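Local coordinates for putative translational inhibitor protein (Yersinia pestis, PDB 5V4D) that is of unknown function but belongs to the Rid family, whose members include enamine/imine deaminases, and so may hydrolyse reactive enamines or imines, at the interface of chains A and B. Numbering follows the deposited sequence. Chains: chain A/B, Putative translational inhibitor protein.

The interface of chains A and B. Residues chain A 17-19; chain B 91, 94-95, 103, 106.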
loop_
_atom_site.group_PDB
_atom_site.type_symbol
_atom_site.label_atom_id
_atom_site.label_comp_id
_atom_site.label_asym_id
_atom_site.label_seq_id
_atom_site.Cartn_x
_atom_site.Cartn_y
_atom_site.Cartn_z
ATOM N N GLY A 17 9.890 15.736 -4.833
ATOM C CA GLY A 17 8.573 15.830 -5.440
ATOM C C GLY A 17 7.635 16.428 -4.404
ATOM O O GLY A 17 8.023 16.634 -3.244
ATOM N N PRO A 18 6.280 16.721 -4.806
ATOM C CA PRO A 18 5.320 17.404 -3.895
ATOM C C PRO A 18 4.762 16.464 -2.825
ATOM O O PRO A 18 3.617 15.981 -2.875
ATOM C CB PRO A 18 4.224 17.879 -4.856
ATOM C CG PRO A 18 4.225 16.878 -5.919
ATOM C CD PRO A 18 5.674 16.437 -6.124
ATOM N N TYR A 19 5.596 16.192 -1.823
ATOM C CA TYR A 19 5.222 15.281 -0.756
ATOM C C TYR A 19 5.977 15.697 0.506
ATOM O O TYR A 19 6.906 16.515 0.471
ATOM C CB TYR A 19 5.476 13.805 -1.127
ATOM C CG TYR A 19 6.908 13.467 -1.492
ATOM C CD1 TYR A 19 7.804 13.057 -0.531
ATOM C CD2 TYR A 19 7.350 13.539 -2.822
ATOM C CE1 TYR A 19 9.104 12.767 -0.847
ATOM C CE2 TYR A 19 8.666 13.238 -3.152
ATOM C CZ TYR A 19 9.540 12.863 -2.149
ATOM O OH TYR A 19 10.863 12.567 -2.426
ATOM N N ASN B 91 3.635 14.594 -11.091
ATOM C CA ASN B 91 4.015 15.482 -9.990
ATOM C C ASN B 91 3.522 16.916 -10.195
ATOM O O ASN B 91 3.088 17.581 -9.242
ATOM C CB ASN B 91 5.529 15.478 -9.842
ATOM C CG ASN B 91 6.055 14.252 -9.128
ATOM O OD1 ASN B 91 5.300 13.472 -8.538
ATOM N ND2 ASN B 91 7.385 14.067 -9.190
ATOM N N TYR B 94 -0.236 16.954 -9.692
ATOM C CA TYR B 94 -0.516 16.585 -8.318
ATOM C C TYR B 94 -0.149 17.735 -7.377
ATOM O O TYR B 94 -0.906 18.055 -6.443
ATOM C CB TYR B 94 0.250 15.269 -8.083
ATOM C CG TYR B 94 0.192 14.635 -6.740
ATOM C CD1 TYR B 94 -0.497 13.434 -6.536
ATOM C CD2 TYR B 94 0.919 15.176 -5.707
ATOM C CE1 TYR B 94 -0.480 12.841 -5.285
ATOM C CE2 TYR B 94 0.915 14.637 -4.457
ATOM C CZ TYR B 94 0.207 13.468 -4.234
ATOM O OH TYR B 94 0.227 12.940 -2.942
ATOM N N ALA B 95 0.942 18.447 -7.686
ATOM C CA ALA B 95 1.337 19.612 -6.907
ATOM C C ALA B 95 0.315 20.741 -6.991
ATOM O O ALA B 95 -0.005 21.377 -5.973
ATOM C CB ALA B 95 2.701 20.122 -7.379
ATOM N N PHE B 103 1.577 18.869 2.048
ATOM C CA PHE B 103 1.596 17.764 1.080
ATOM C C PHE B 103 1.498 16.423 1.816
ATOM O O PHE B 103 2.188 16.215 2.825
ATOM C CB PHE B 103 2.880 17.755 0.238
ATOM C CG PHE B 103 2.977 18.860 -0.793
ATOM C CD1 PHE B 103 1.854 19.363 -1.409
ATOM C CD2 PHE B 103 4.222 19.361 -1.165
ATOM C CE1 PHE B 103 1.941 20.353 -2.385
ATOM C CE2 PHE B 103 4.323 20.353 -2.147
ATOM C CZ PHE B 103 3.173 20.855 -2.753
ATOM N N ARG B 106 3.832 10.076 0.651
ATOM C CA ARG B 106 3.621 9.507 -0.677
ATOM C C ARG B 106 4.613 8.394 -0.954
ATOM O O ARG B 106 5.748 8.403 -0.469
ATOM C CB ARG B 106 3.771 10.565 -1.750
ATOM C CG ARG B 106 3.116 10.142 -3.083
ATOM C CD ARG B 106 3.086 11.322 -4.032
ATOM N NE ARG B 106 4.413 11.505 -4.587
ATOM C CZ ARG B 106 4.707 12.338 -5.586
ATOM N NH1 ARG B 106 3.768 13.132 -6.115
ATOM N NH2 ARG B 106 5.960 12.396 -6.031
HETATM O O HOH W 1 2.043 14.110 -1.564
#
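A:Pro18 enters a mixed pocket of chain B, with the ring of B:Phe103 on one side and the polar groups of B:Asn91 and B:Arg106 on another. Its CB sits over one face of the B:Phe103 ring, displaced toward the rim, 3.8 Å from the centroid in a CH-pi contact. The peptide that follows also lies on the phenyl group, with A:Pro18 C 3.4 Å from B:Phe103 CD2. A compact, rigid pyrrolidine suits this place, because its carbons spread over several walls at once. CB touches the B:Ala95 methyl, small enough to let the ring come close to the helix; A:Pro18 CG reaches B:Tyr94 CD2 at 3.7 Å, and CD packs on the amide carbon CG of B:Asn91.

Beside it, A:Tyr19 crosses the arm of B:Arg106 at about a right angle. With its CG between backbone N and carbonyl carbon (chi1 58°), the phenol turns toward the guanidinium, and A:Tyr19 CD2 lies 3.7 Å from B:Arg106 NH2. The two planes are 33° apart, short of a parallel stack, while the aliphatic CB atoms of both residues also meet.

A water joins the chains, its O 2.8 Å from the carbonyl O of A:Pro18 and 2.6 Å from the phenol OH of B:Tyr94.

B:Arg106 is held from within chain B: it bends at chi3 (77°), bringing its end to B:Asn91. B:Arg106 NH1 and NH2 both hydrogen-bond to the side-chain oxygen OD1 of B:Asn91, at 2.9 and 2.8 Å, from the same face of the amide and well off its plane. This double grip should limit rotation of both groups.

The chain A loop precedes strand 22-25; helix 87-98 supplies B:Asn91, B:Tyr94 and B:Ala95, the following loop B:Phe103, and strand 105-110 B:Arg106. The contact lines the intersubunit active-site cleft typical of Rid trimers, where B:Arg106, the family's carboxylate-binding arginine, probably serves likewise.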